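Local coordinates for 150aa long hypothetical histidine triad nucleotide-binding protein (Sulfolobus tokodaii, PDB 2EO4) that binds zinc and, as a member of the histidine triad (HIT) family, probably hydrolyses nucleotide substrates, possibly with adenylylsulfatase activity, at residues C1-I6 with H94-I99; E12-Y17 with Y124-Q129; F22-D27 with G34-I39; E45-A50 with L80-G85. One frame throughout, in Å; residues are numbered along the deposited sequence.

Contact 1: C1-I6 with H94-I99; sequences CTFCSI and HLHVHI. With ZN (zinc ion), chain B; PO4 (phosphate ion), chain C.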
loop_
_atom_site.group_PDB
_atom_site.type_symbol
_atom_site.label_atom_id
_atom_site.label_comp_id
_atom_site.label_asym_id
_atom_site.label_seq_id
_atom_site.Cartn_x
_atom_site.Cartn_y
_atom_site.Cartn_z
ATOM N N CYS A 1 9.894 0.329 -20.638
ATOM C CA CYS A 1 9.011 0.257 -19.435
ATOM C C CYS A 1 7.546 0.320 -19.852
ATOM O O CYS A 1 7.131 1.232 -20.565
ATOM C CB CYS A 1 9.321 1.410 -18.482
ATOM S SG CYS A 1 8.196 1.489 -17.059
ATOM N N THR A 2 6.760 -0.651 -19.400
ATOM C CA THR A 2 5.351 -0.694 -19.752
ATOM C C THR A 2 4.589 0.565 -19.332
ATOM O O THR A 2 3.795 1.095 -20.109
ATOM C CB THR A 2 4.675 -1.947 -19.144
ATOM O OG1 THR A 2 5.203 -3.121 -19.780
ATOM C CG2 THR A 2 3.169 -1.906 -19.347
ATOM N N PHE A 3 4.830 1.059 -18.120
ATOM C CA PHE A 3 4.110 2.254 -17.684
ATOM C C PHE A 3 4.597 3.544 -18.331
ATOM O O PHE A 3 3.785 4.405 -18.682
ATOM C CB PHE A 3 4.117 2.367 -16.156
ATOM C CG PHE A 3 3.187 1.390 -15.487
ATOM C CD1 PHE A 3 1.877 1.250 -15.940
ATOM C CD2 PHE A 3 3.625 0.582 -14.444
ATOM C CE1 PHE A 3 1.017 0.312 -15.367
ATOM C CE2 PHE A 3 2.775 -0.361 -13.862
ATOM C CZ PHE A 3 1.473 -0.497 -14.324
ATOM N N CYS A 4 5.907 3.691 -18.498
ATOM C CA CYS A 4 6.415 4.890 -19.159
ATOM C C CYS A 4 5.849 4.902 -20.580
ATOM O O CYS A 4 5.499 5.957 -21.115
ATOM C CB CYS A 4 7.948 4.886 -19.203
ATOM S SG CYS A 4 8.757 5.369 -17.650
ATOM N N SER A 5 5.741 3.718 -21.183
ATOM C CA SER A 5 5.206 3.600 -22.537
ATOM C C SER A 5 3.745 4.028 -22.601
ATOM O O SER A 5 3.327 4.710 -23.536
ATOM C CB SER A 5 5.337 2.161 -23.049
ATOM O OG SER A 5 6.696 1.801 -23.233
ATOM N N ILE A 6 2.958 3.618 -21.614
ATOM C CA ILE A 6 1.554 3.989 -21.593
ATOM C C ILE A 6 1.423 5.496 -21.361
ATOM O O ILE A 6 0.573 6.153 -21.959
ATOM C CB ILE A 6 0.798 3.196 -20.504
ATOM C CG1 ILE A 6 0.740 1.718 -20.914
ATOM C CG2 ILE A 6 -0.604 3.754 -20.318
ATOM C CD1 ILE A 6 0.192 0.780 -19.850
ATOM N N HIS A 94 8.307 -0.220 -12.310
ATOM C CA HIS A 94 7.939 1.188 -12.363
ATOM C C HIS A 94 6.924 1.238 -11.227
ATOM O O HIS A 94 5.873 0.601 -11.309
ATOM C CB HIS A 94 7.243 1.539 -13.681
ATOM C CG HIS A 94 6.786 2.966 -13.765
ATOM N ND1 HIS A 94 7.281 3.856 -14.695
ATOM C CD2 HIS A 94 5.879 3.659 -13.032
ATOM C CE1 HIS A 94 6.702 5.032 -14.533
ATOM N NE2 HIS A 94 5.846 4.940 -13.530
ATOM N N LEU A 95 7.256 1.967 -10.167
ATOM C CA LEU A 95 6.393 2.074 -8.997
ATOM C C LEU A 95 4.917 2.246 -9.318
ATOM O O LEU A 95 4.522 3.188 -10.001
ATOM C CB LEU A 95 6.858 3.242 -8.116
ATOM C CG LEU A 95 5.977 3.683 -6.938
ATOM C CD1 LEU A 95 5.656 2.515 -6.019
ATOM C CD2 LEU A 95 6.709 4.779 -6.175
ATOM N N HIS A 96 4.104 1.320 -8.820
ATOM C CA HIS A 96 2.669 1.399 -9.020
ATOM C C HIS A 96 1.951 0.769 -7.850
ATOM O O HIS A 96 2.433 -0.196 -7.252
ATOM C CB HIS A 96 2.235 0.720 -10.323
ATOM C CG HIS A 96 2.610 -0.726 -10.421
ATOM N ND1 HIS A 96 3.914 -1.152 -10.545
ATOM C CD2 HIS A 96 1.843 -1.840 -10.485
ATOM C CE1 HIS A 96 3.935 -2.466 -10.687
ATOM N NE2 HIS A 96 2.691 -2.907 -10.655
ATOM N N VAL A 97 0.800 1.342 -7.524
ATOM C CA VAL A 97 -0.027 0.852 -6.431
ATOM C C VAL A 97 -1.263 0.205 -7.029
ATOM O O VAL A 97 -1.938 0.804 -7.866
ATOM C CB VAL A 97 -0.474 2.009 -5.509
ATOM C CG1 VAL A 97 -1.450 1.494 -4.455
ATOM C CG2 VAL A 97 0.744 2.631 -4.838
ATOM N N HIS A 98 -1.544 -1.022 -6.608
ATOM C CA HIS A 98 -2.716 -1.744 -7.087
ATOM C C HIS A 98 -3.931 -1.374 -6.244
ATOM O O HIS A 98 -3.830 -1.273 -5.027
ATOM C CB HIS A 98 -2.523 -3.258 -6.928
ATOM C CG HIS A 98 -1.434 -3.837 -7.773
ATOM N ND1 HIS A 98 -1.675 -4.419 -8.998
ATOM C CD2 HIS A 98 -0.105 -3.971 -7.546
ATOM C CE1 HIS A 98 -0.541 -4.889 -9.491
ATOM N NE2 HIS A 98 0.426 -4.630 -8.630
ATOM N N ILE A 99 -5.071 -1.173 -6.904
ATOM C CA ILE A 99 -6.331 -0.923 -6.213
ATOM C C ILE A 99 -7.197 -2.049 -6.767
ATOM O O ILE A 99 -7.595 -2.023 -7.935
ATOM C CB ILE A 99 -6.978 0.431 -6.576
ATOM C CG1 ILE A 99 -6.059 1.585 -6.175
ATOM C CG2 ILE A 99 -8.310 0.581 -5.815
ATOM C CD1 ILE A 99 -6.593 2.968 -6.593
HETATM ZN ZN ZN B . 8.706 3.540 -16.199
HETATM P P PO4 C . 3.389 -5.998 -9.929
HETATM O O1 PO4 C . 2.304 -5.427 -10.762
HETATM O O2 PO4 C . 3.256 -5.516 -8.531
HETATM O O3 PO4 C . 3.292 -7.488 -9.953
HETATM O O4 PO4 C . 4.709 -5.577 -10.474
#
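Phe-3 CB sits over the centre of one face of the His-94 ring, 3.6 Å from CG, while Cys-4 SG lies at that ring's edge, near its plane. The phenyl edge of Phe-3 is in turn directed at the same imidazole, an offset edge-to-face pair with planes at 67°. His-96 CG stands between its backbone N and carbonyl carbon (chi1 58°), which puts it 3.5 Å from Phe-3 CE2, over one face of the His-96 ring and offset toward its rim. At that ring's edge NE2 donates to O1 of a phosphate, probably from the crystallisation liquor, at 2.6 Å (167°). His-96 ND1 donates to His-94 O at 2.7 Å, which fixes the rotation of the predicted nucleophile of the histidine triad motif. Zinc joins the segments through Cys-1 SG, Cys-4 SG and His-94 ND1, the last at 2.1 Å, and His-43 completes the site. His-94 NE2 is held by Pro-40 O. Helix 2-7 packs on the loop 94-96 that leads into strand 97-102, with Phe-3 also touching Leu-37 of strand 36-40.

Contact 2: E12-Y17 with Y124-Q129; sequences EGYFVY and YYELLQ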
loop_
_atom_site.group_PDB
_atom_site.type_symbol
_atom_site.label_atom_id
_atom_site.label_comp_id
_atom_site.label_asym_id
_atom_site.label_seq_id
_atom_site.Cartn_x
_atom_site.Cartn_y
_atom_site.Cartn_z
ATOM N N GLU A 12 -0.930 0.983 -25.570
ATOM C CA GLU A 12 -2.318 1.168 -25.169
ATOM C C GLU A 12 -2.561 0.994 -23.672
ATOM O O GLU A 12 -2.027 0.085 -23.035
ATOM C CB GLU A 12 -3.215 0.205 -25.947
ATOM C CG GLU A 12 -4.689 0.308 -25.604
ATOM C CD GLU A 12 -5.550 -0.575 -26.486
ATOM O OE1 GLU A 12 -5.544 -0.369 -27.719
ATOM O OE2 GLU A 12 -6.229 -1.475 -25.949
ATOM N N GLY A 13 -3.385 1.885 -23.131
ATOM C CA GLY A 13 -3.738 1.854 -21.724
ATOM C C GLY A 13 -4.945 2.751 -21.519
ATOM O O GLY A 13 -5.057 3.791 -22.170
ATOM N N TYR A 14 -5.858 2.354 -20.638
ATOM C CA TYR A 14 -7.048 3.155 -20.368
ATOM C C TYR A 14 -6.904 3.984 -19.094
ATOM O O TYR A 14 -6.965 3.451 -17.988
ATOM C CB TYR A 14 -8.288 2.261 -20.252
ATOM C CG TYR A 14 -8.753 1.692 -21.573
ATOM C CD1 TYR A 14 -8.047 0.667 -22.204
ATOM C CD2 TYR A 14 -9.885 2.200 -22.209
ATOM C CE1 TYR A 14 -8.458 0.162 -23.438
ATOM C CE2 TYR A 14 -10.306 1.704 -23.441
ATOM C CZ TYR A 14 -9.587 0.687 -24.050
ATOM O OH TYR A 14 -9.995 0.197 -25.271
ATOM N N PHE A 15 -6.721 5.291 -19.259
ATOM C CA PHE A 15 -6.575 6.197 -18.121
ATOM C C PHE A 15 -7.907 6.500 -17.445
ATOM O O PHE A 15 -8.907 6.748 -18.121
ATOM C CB PHE A 15 -5.975 7.540 -18.563
ATOM C CG PHE A 15 -4.536 7.470 -18.974
ATOM C CD1 PHE A 15 -4.162 6.830 -20.150
ATOM C CD2 PHE A 15 -3.550 8.063 -18.189
ATOM C CE1 PHE A 15 -2.828 6.784 -20.541
ATOM C CE2 PHE A 15 -2.213 8.022 -18.569
ATOM C CZ PHE A 15 -1.850 7.382 -19.748
ATOM N N VAL A 16 -7.919 6.487 -16.115
ATOM C CA VAL A 16 -9.124 6.831 -15.368
ATOM C C VAL A 16 -8.822 8.080 -14.543
ATOM O O VAL A 16 -9.722 8.704 -13.979
ATOM C CB VAL A 16 -9.608 5.685 -14.435
ATOM C CG1 VAL A 16 -10.006 4.471 -15.275
ATOM C CG2 VAL A 16 -8.528 5.323 -13.427
ATOM N N TYR A 17 -7.541 8.436 -14.483
ATOM C CA TYR A 17 -7.091 9.628 -13.770
ATOM C C TYR A 17 -5.741 10.075 -14.300
ATOM O O TYR A 17 -4.879 9.255 -14.622
ATOM C CB TYR A 17 -6.946 9.376 -12.262
ATOM C CG TYR A 17 -6.399 10.585 -11.521
ATOM C CD1 TYR A 17 -7.246 11.603 -11.091
ATOM C CD2 TYR A 17 -5.027 10.737 -11.306
ATOM C CE1 TYR A 17 -6.747 12.745 -10.465
ATOM C CE2 TYR A 17 -4.512 11.879 -10.681
ATOM C CZ TYR A 17 -5.381 12.876 -10.265
ATOM O OH TYR A 17 -4.889 14.007 -9.651
ATOM N N TYR A 124 -15.207 -3.956 -21.808
ATOM C CA TYR A 124 -14.911 -3.853 -20.381
ATOM C C TYR A 124 -14.121 -2.589 -20.053
ATOM O O TYR A 124 -14.482 -1.832 -19.151
ATOM C CB TYR A 124 -14.103 -5.072 -19.921
ATOM C CG TYR A 124 -13.406 -4.887 -18.585
ATOM C CD1 TYR A 124 -14.072 -5.128 -17.386
ATOM C CD2 TYR A 124 -12.082 -4.449 -18.528
ATOM C CE1 TYR A 124 -13.438 -4.938 -16.156
ATOM C CE2 TYR A 124 -11.437 -4.251 -17.303
ATOM C CZ TYR A 124 -12.122 -4.499 -16.124
ATOM O OH TYR A 124 -11.491 -4.314 -14.915
ATOM N N TYR A 125 -13.035 -2.372 -20.788
ATOM C CA TYR A 125 -12.174 -1.214 -20.564
ATOM C C TYR A 125 -12.880 0.107 -20.838
ATOM O O TYR A 125 -12.706 1.077 -20.100
ATOM C CB TYR A 125 -10.922 -1.318 -21.436
ATOM C CG TYR A 125 -10.136 -2.587 -21.195
ATOM C CD1 TYR A 125 -9.269 -2.699 -20.107
ATOM C CD2 TYR A 125 -10.306 -3.697 -22.021
ATOM C CE1 TYR A 125 -8.593 -3.894 -19.847
ATOM C CE2 TYR A 125 -9.638 -4.892 -21.771
ATOM C CZ TYR A 125 -8.788 -4.985 -20.684
ATOM O OH TYR A 125 -8.151 -6.178 -20.423
ATOM N N GLU A 126 -13.678 0.146 -21.896
ATOM C CA GLU A 126 -14.381 1.371 -22.245
ATOM C C GLU A 126 -15.408 1.747 -21.179
ATOM O O GLU A 126 -15.477 2.900 -20.758
ATOM C CB GLU A 126 -15.053 1.213 -23.612
ATOM C CG GLU A 126 -14.076 0.824 -24.711
ATOM C CD GLU A 126 -14.731 0.710 -26.071
ATOM O OE1 GLU A 126 -15.803 0.074 -26.161
ATOM O OE2 GLU A 126 -14.168 1.248 -27.050
ATOM N N LEU A 127 -16.191 0.773 -20.730
ATOM C CA LEU A 127 -17.205 1.031 -19.716
ATOM C C LEU A 127 -16.609 1.391 -18.359
ATOM O O LEU A 127 -17.013 2.374 -17.736
ATOM C CB LEU A 127 -18.121 -0.182 -19.558
ATOM C CG LEU A 127 -19.212 -0.033 -18.494
ATOM C CD1 LEU A 127 -20.088 1.171 -18.818
ATOM C CD2 LEU A 127 -20.043 -1.302 -18.432
ATOM N N LEU A 128 -15.655 0.592 -17.892
ATOM C CA LEU A 128 -15.034 0.856 -16.599
ATOM C C LEU A 128 -14.371 2.222 -16.559
ATOM O O LEU A 128 -14.479 2.940 -15.567
ATOM C CB LEU A 128 -14.006 -0.232 -16.268
ATOM C CG LEU A 128 -14.533 -1.416 -15.455
ATOM C CD1 LEU A 128 -14.980 -0.922 -14.082
ATOM C CD2 LEU A 128 -15.687 -2.083 -16.188
ATOM N N GLN A 129 -13.683 2.579 -17.637
ATOM C CA GLN A 129 -13.014 3.870 -17.713
ATOM C C GLN A 129 -14.031 5.000 -17.571
ATOM O O GLN A 129 -13.847 5.927 -16.787
ATOM C CB GLN A 129 -12.292 4.012 -19.051
ATOM C CG GLN A 129 -11.680 5.385 -19.283
ATOM C CD GLN A 129 -11.138 5.552 -20.685
ATOM O OE1 GLN A 129 -11.862 5.383 -21.666
ATOM N NE2 GLN A 129 -9.859 5.892 -20.790
HETATM O O HOH W 1 -7.109 6.459 -21.954
#
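Tyr-14 carries CG anti to its carbonyl carbon (chi1 -72°), which swings its ring under Tyr-125 CB, and that carbon rests over the ring centre. In this HIT fold, helix 122-143 packs against the entry to strand 15-18, an outermost strand of the chain's antiparallel sheet, close to the classic beta bulge in which Val-16 and Tyr-17 both face Ala-24. The CH-pi contact is close, with Tyr-125 CB 3.4 Å from the Tyr-14 ring centroid. The ring planes differ by 25°, but the centroids of Tyr-14 and Tyr-125 are 5.3 Å apart, so little of one ring lies over the other. Tyr-125 OH turns elsewhere, to Lys-28 O and Gln-120 N. Glu-126 CG passes Tyr-14 CE2 at 4.1 Å. An alanine in place of Tyr-14 would probably open a gap beside Tyr-125 CB and leave Gln-129 without the ring edge that borders its OE1. Val-16 adds a looser apolar touch, its CG1 standing 3.9 Å from Gln-129 CA. The polar tie is made by Gln-129, whose extended chain carries the amide to the strand: NE2 donates to Phe-15 O at 3.0 Å, with that oxygen near the amide plane.

Contact 3: F22-D27 with G34-I39; sequences FAAILD and GHTLVI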
loop_
_atom_site.group_PDB
_atom_site.type_symbol
_atom_site.label_atom_id
_atom_site.label_comp_id
_atom_site.label_asym_id
_atom_site.label_seq_id
_atom_site.Cartn_x
_atom_site.Cartn_y
_atom_site.Cartn_z
ATOM N N PHE A 22 1.005 12.395 -12.065
ATOM C CA PHE A 22 0.483 11.065 -11.760
ATOM C C PHE A 22 -0.603 10.615 -12.719
ATOM O O PHE A 22 -1.149 11.411 -13.483
ATOM C CB PHE A 22 -0.072 11.028 -10.333
ATOM C CG PHE A 22 0.958 11.293 -9.279
ATOM C CD1 PHE A 22 1.365 12.594 -8.995
ATOM C CD2 PHE A 22 1.556 10.238 -8.597
ATOM C CE1 PHE A 22 2.355 12.838 -8.046
ATOM C CE2 PHE A 22 2.549 10.470 -7.646
ATOM C CZ PHE A 22 2.951 11.773 -7.371
ATOM N N ALA A 23 -0.907 9.322 -12.673
ATOM C CA ALA A 23 -1.945 8.750 -13.512
ATOM C C ALA A 23 -2.436 7.449 -12.892
ATOM O O ALA A 23 -1.750 6.834 -12.076
ATOM C CB ALA A 23 -1.406 8.484 -14.914
ATOM N N ALA A 24 -3.642 7.055 -13.271
ATOM C CA ALA A 24 -4.238 5.811 -12.806
ATOM C C ALA A 24 -4.714 5.154 -14.093
ATOM O O ALA A 24 -5.396 5.785 -14.902
ATOM C CB ALA A 24 -5.410 6.089 -11.875
ATOM N N ILE A 25 -4.342 3.893 -14.283
ATOM C CA ILE A 25 -4.687 3.165 -15.497
ATOM C C ILE A 25 -5.321 1.823 -15.165
ATOM O O ILE A 25 -4.917 1.167 -14.209
ATOM C CB ILE A 25 -3.408 2.922 -16.323
ATOM C CG1 ILE A 25 -2.766 4.270 -16.670
ATOM C CG2 ILE A 25 -3.726 2.120 -17.580
ATOM C CD1 ILE A 25 -1.271 4.191 -16.901
ATOM N N LEU A 26 -6.315 1.412 -15.947
ATOM C CA LEU A 26 -6.946 0.119 -15.702
ATOM C C LEU A 26 -5.924 -0.979 -15.961
ATOM O O LEU A 26 -5.144 -0.899 -16.915
ATOM C CB LEU A 26 -8.151 -0.092 -16.630
ATOM C CG LEU A 26 -9.401 0.754 -16.374
ATOM C CD1 LEU A 26 -10.454 0.446 -17.433
ATOM C CD2 LEU A 26 -9.941 0.455 -14.989
ATOM N N ASP A 27 -5.915 -1.993 -15.101
ATOM C CA ASP A 27 -4.994 -3.115 -15.264
ATOM C C ASP A 27 -5.466 -3.889 -16.492
ATOM O O ASP A 27 -6.663 -4.149 -16.641
ATOM C CB ASP A 27 -5.038 -4.017 -14.025
ATOM C CG ASP A 27 -3.929 -5.062 -14.019
ATOM O OD1 ASP A 27 -3.854 -5.868 -14.970
ATOM O OD2 ASP A 27 -3.132 -5.076 -13.061
ATOM N N GLY A 34 -12.535 -3.634 -12.234
ATOM C CA GLY A 34 -12.139 -2.298 -11.819
ATOM C C GLY A 34 -10.707 -2.186 -11.316
ATOM O O GLY A 34 -10.277 -1.105 -10.919
ATOM N N HIS A 35 -9.976 -3.301 -11.330
ATOM C CA HIS A 35 -8.579 -3.332 -10.886
ATOM C C HIS A 35 -7.831 -2.214 -11.613
ATOM O O HIS A 35 -7.801 -2.167 -12.844
ATOM C CB HIS A 35 -7.978 -4.707 -11.219
ATOM C CG HIS A 35 -6.575 -4.907 -10.731
ATOM N ND1 HIS A 35 -5.913 -6.109 -10.867
ATOM C CD2 HIS A 35 -5.698 -4.061 -10.137
ATOM C CE1 HIS A 35 -4.690 -5.995 -10.382
ATOM N NE2 HIS A 35 -4.533 -4.762 -9.933
ATOM N N THR A 36 -7.227 -1.318 -10.838
ATOM C CA THR A 36 -6.514 -0.170 -11.385
ATOM C C THR A 36 -5.132 0.003 -10.773
ATOM O O THR A 36 -4.882 -0.424 -9.645
ATOM C CB THR A 36 -7.339 1.115 -11.141
ATOM O OG1 THR A 36 -8.562 1.025 -11.876
ATOM C CG2 THR A 36 -6.571 2.366 -11.571
ATOM N N LEU A 37 -4.233 0.623 -11.533
ATOM C CA LEU A 37 -2.876 0.872 -11.074
ATOM C C LEU A 37 -2.653 2.380 -11.013
ATOM O O LEU A 37 -2.944 3.091 -11.971
ATOM C CB LEU A 37 -1.880 0.238 -12.042
ATOM C CG LEU A 37 -2.274 -1.203 -12.377
ATOM C CD1 LEU A 37 -1.536 -1.695 -13.594
ATOM C CD2 LEU A 37 -2.010 -2.083 -11.162
ATOM N N VAL A 38 -2.156 2.864 -9.879
ATOM C CA VAL A 38 -1.888 4.287 -9.719
ATOM C C VAL A 38 -0.381 4.432 -9.799
ATOM O O VAL A 38 0.356 3.743 -9.092
ATOM C CB VAL A 38 -2.381 4.816 -8.360
ATOM C CG1 VAL A 38 -2.111 6.315 -8.261
ATOM C CG2 VAL A 38 -3.869 4.536 -8.206
ATOM N N ILE A 39 0.081 5.327 -10.662
ATOM C CA ILE A 39 1.511 5.488 -10.836
ATOM C C ILE A 39 2.015 6.916 -10.940
ATOM O O ILE A 39 1.292 7.819 -11.373
ATOM C CB ILE A 39 1.986 4.804 -12.138
ATOM C CG1 ILE A 39 1.389 5.539 -13.345
ATOM C CG2 ILE A 39 1.546 3.350 -12.171
ATOM C CD1 ILE A 39 1.936 5.096 -14.686
HETATM O O HOH W 2 -9.018 -3.381 -15.063
#
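Strands 22-26 and 36-39 run antiparallel at 161°, Ala-23 with Ile-39 and Ile-25 with Leu-37 forming the hydrogen-bonded pairs; Leu-37 N to Ile-25 O, for instance, spans 2.8 Å. Alternating with them are the non-hydrogen-bonded pairs Ala-24 with Val-38 and Leu-26 with Thr-36, on the face where Thr-36 and Val-38 meet helix 52-72 and Leu-26 meets Leu-128 of helix 122-143. There Leu-26 CD2 meets Thr-36 OG1 at 3.5 Å, and Thr-36 OG1 itself donates back to Gly-34 O. These strands make the beta hairpin at the middle of the HIT-domain sheet. On its other face Ile-25 CD1 touches Ile-39 CD1 at 4.0 Å, and both isoleucines lean on helix 2-7. Toward the hairpin's loop, Asp-27 N donates to His-35 O at 2.9 Å, and a water bridges that oxygen to Asp-27 O. Asp-27 CG is anti to its backbone N (chi1 -170°), and OD2 lies over one face of the His-35 ring, 3.2 Å from CE1, while OD1 accepts from Tyr-29 N. That imidazole is gripped in turn by Val-31 N at ND1 and by His-98 ND1 at NE2.

Contact 4: E45-A50 with L80-G85; sequences ENYLEA and LLTNIG. With PO4 (phosphate ion), chain C.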
loop_
_atom_site.group_PDB
_atom_site.type_symbol
_atom_site.label_atom_id
_atom_site.label_comp_id
_atom_site.label_asym_id
_atom_site.label_seq_id
_atom_site.Cartn_x
_atom_site.Cartn_y
_atom_site.Cartn_z
ATOM N N GLU A 45 12.077 2.579 -9.758
ATOM C CA GLU A 45 12.051 1.118 -9.769
ATOM C C GLU A 45 10.997 0.515 -8.851
ATOM O O GLU A 45 10.350 -0.479 -9.197
ATOM C CB GLU A 45 13.422 0.561 -9.382
ATOM C CG GLU A 45 14.496 0.781 -10.433
ATOM C CD GLU A 45 14.216 0.021 -11.715
ATOM O OE1 GLU A 45 14.143 -1.226 -11.664
ATOM O OE2 GLU A 45 14.065 0.668 -12.773
ATOM N N ASN A 46 10.841 1.115 -7.677
ATOM C CA ASN A 46 9.881 0.638 -6.691
ATOM C C ASN A 46 9.603 1.729 -5.662
ATOM O O ASN A 46 10.115 2.844 -5.770
ATOM C CB ASN A 46 10.426 -0.616 -6.000
ATOM C CG ASN A 46 11.766 -0.373 -5.331
ATOM O OD1 ASN A 46 11.885 0.488 -4.462
ATOM N ND2 ASN A 46 12.784 -1.131 -5.736
ATOM N N TYR A 47 8.791 1.394 -4.662
ATOM C CA TYR A 47 8.405 2.331 -3.609
ATOM C C TYR A 47 9.586 2.937 -2.845
ATOM O O TYR A 47 9.580 4.122 -2.512
ATOM C CB TYR A 47 7.466 1.606 -2.633
ATOM C CG TYR A 47 6.755 2.496 -1.634
ATOM C CD1 TYR A 47 7.370 2.884 -0.445
ATOM C CD2 TYR A 47 5.453 2.931 -1.875
ATOM C CE1 TYR A 47 6.703 3.679 0.486
ATOM C CE2 TYR A 47 4.776 3.727 -0.952
ATOM C CZ TYR A 47 5.405 4.095 0.224
ATOM O OH TYR A 47 4.733 4.878 1.134
ATOM N N LEU A 48 10.598 2.121 -2.579
ATOM C CA LEU A 48 11.764 2.568 -1.823
ATOM C C LEU A 48 12.679 3.542 -2.558
ATOM O O LEU A 48 13.471 4.250 -1.928
ATOM C CB LEU A 48 12.574 1.350 -1.373
ATOM C CG LEU A 48 11.765 0.273 -0.639
ATOM C CD1 LEU A 48 12.680 -0.874 -0.258
ATOM C CD2 LEU A 48 11.104 0.866 0.599
ATOM N N GLU A 49 12.575 3.581 -3.881
ATOM C CA GLU A 49 13.425 4.465 -4.681
ATOM C C GLU A 49 12.815 5.837 -4.939
ATOM O O GLU A 49 13.489 6.734 -5.447
ATOM C CB GLU A 49 13.761 3.803 -6.021
ATOM C CG GLU A 49 14.578 2.528 -5.913
ATOM C CD GLU A 49 15.920 2.748 -5.247
ATOM O OE1 GLU A 49 16.575 3.767 -5.557
ATOM O OE2 GLU A 49 16.324 1.898 -4.423
ATOM N N ALA A 50 11.545 6.005 -4.586
ATOM C CA ALA A 50 10.862 7.274 -4.802
ATOM C C ALA A 50 11.150 8.272 -3.685
ATOM O O ALA A 50 11.316 7.886 -2.529
ATOM C CB ALA A 50 9.357 7.040 -4.910
ATOM N N LEU A 80 -5.293 -2.475 -1.318
ATOM C CA LEU A 80 -4.274 -1.589 -1.878
ATOM C C LEU A 80 -2.918 -2.232 -1.627
ATOM O O LEU A 80 -2.635 -2.667 -0.508
ATOM C CB LEU A 80 -4.283 -0.222 -1.196
ATOM C CG LEU A 80 -5.594 0.559 -1.188
ATOM C CD1 LEU A 80 -5.328 1.971 -0.689
ATOM C CD2 LEU A 80 -6.196 0.572 -2.572
ATOM N N LEU A 81 -2.079 -2.303 -2.651
ATOM C CA LEU A 81 -0.769 -2.900 -2.441
ATOM C C LEU A 81 0.270 -2.494 -3.464
ATOM O O LEU A 81 -0.046 -2.064 -4.572
ATOM C CB LEU A 81 -0.868 -4.427 -2.431
ATOM C CG LEU A 81 -1.254 -5.113 -3.744
ATOM C CD1 LEU A 81 -0.701 -6.530 -3.760
ATOM C CD2 LEU A 81 -2.766 -5.126 -3.897
ATOM N N THR A 82 1.529 -2.613 -3.061
ATOM C CA THR A 82 2.625 -2.325 -3.962
ATOM C C THR A 82 3.705 -3.322 -3.600
ATOM O O THR A 82 3.922 -3.623 -2.421
ATOM C CB THR A 82 3.140 -0.870 -3.832
ATOM O OG1 THR A 82 4.113 -0.630 -4.858
ATOM C CG2 THR A 82 3.743 -0.613 -2.457
ATOM N N ASN A 83 4.362 -3.850 -4.623
ATOM C CA ASN A 83 5.394 -4.854 -4.425
ATOM C C ASN A 83 6.783 -4.334 -4.723
ATOM O O ASN A 83 6.986 -3.590 -5.680
ATOM C CB ASN A 83 5.097 -6.062 -5.310
ATOM C CG ASN A 83 3.747 -6.666 -5.017
ATOM O OD1 ASN A 83 3.439 -6.979 -3.867
ATOM N ND2 ASN A 83 2.930 -6.843 -6.057
ATOM N N ILE A 84 7.739 -4.741 -3.894
ATOM C CA ILE A 84 9.127 -4.325 -4.050
ATOM C C ILE A 84 9.986 -5.572 -4.221
ATOM O O ILE A 84 10.192 -6.319 -3.270
ATOM C CB ILE A 84 9.614 -3.558 -2.804
ATOM C CG1 ILE A 84 8.746 -2.315 -2.583
ATOM C CG2 ILE A 84 11.072 -3.158 -2.977
ATOM C CD1 ILE A 84 8.844 -1.751 -1.167
ATOM N N GLY A 85 10.470 -5.798 -5.437
ATOM C CA GLY A 85 11.305 -6.961 -5.695
ATOM C C GLY A 85 10.543 -8.136 -6.279
ATOM O O GLY A 85 9.364 -8.345 -5.979
HETATM P P PO4 C . 3.389 -5.998 -9.929
HETATM O O1 PO4 C . 2.304 -5.427 -10.762
HETATM O O2 PO4 C . 3.256 -5.516 -8.531
HETATM O O3 PO4 C . 3.292 -7.488 -9.953
HETATM O O4 PO4 C . 4.709 -5.577 -10.474
HETATM O O HOH W 3 6.874 -0.757 -5.360
#
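Ile-84 carries the tight part: its CD1 presses against Leu-48 CG at 3.6 Å and against Tyr-47 CB at 3.9 Å, while its CG2 meets the amide carbon CG of Asn-46 at 3.7 Å. CG1, anti to the carbonyl carbon (chi1 -60°), faces Tyr-47 CB, and CG2 also touches Leu-48 CD1. An alanine here would probably open a gap between the strand and Asn-46, Tyr-47 and Leu-48, leaving the Leu-48 side chain without its apolar partner. The segment 45-50 is the turn leading into helix 52-72, where Asn-46 OD1 receives weak bonds from Leu-48 N and Glu-49 N; strand 77-84 pairs antiparallel with its counterpart in the second subunit, so the sheet of this HIT dimer runs on across the interface. Looser is the side toward Thr-82, whose CG2 stands 4.0 Å from Tyr-47 CD2. There a water accepts from Tyr-47 N at 3.0 Å and donates to Asn-83 O and to Thr-82 OG1, which is also hydrogen-bonded to His-96 O. Asn-83 turns the other way, its ND2 donating to PO4 O2 at 2.8 Å.

Overall arrangement
All four contacts reach one antiparallel sheet. Contact 3 is its core, its centre about 2 Å from that of the chain, and rests mainly on regular backbone bonds. Contact 1 is also buried but joins a short helix to the sheet through metal and aromatic chemistry; its strand 97-102 lies between the strands of contacts 3 and 4. Contacts 2 and 4, centres about 23 Å apart, sit at opposite ends: the former, partly buried, lays a helix on one outermost strand with a side-chain-to-backbone bond; the latter, buried and reached by the second subunit, joins apolar packing and water at the dimer-forming strand. The phosphate is shared by contacts 1 and 4, while Ile-6 of contact 1 packs on Phe-15 of contact 2.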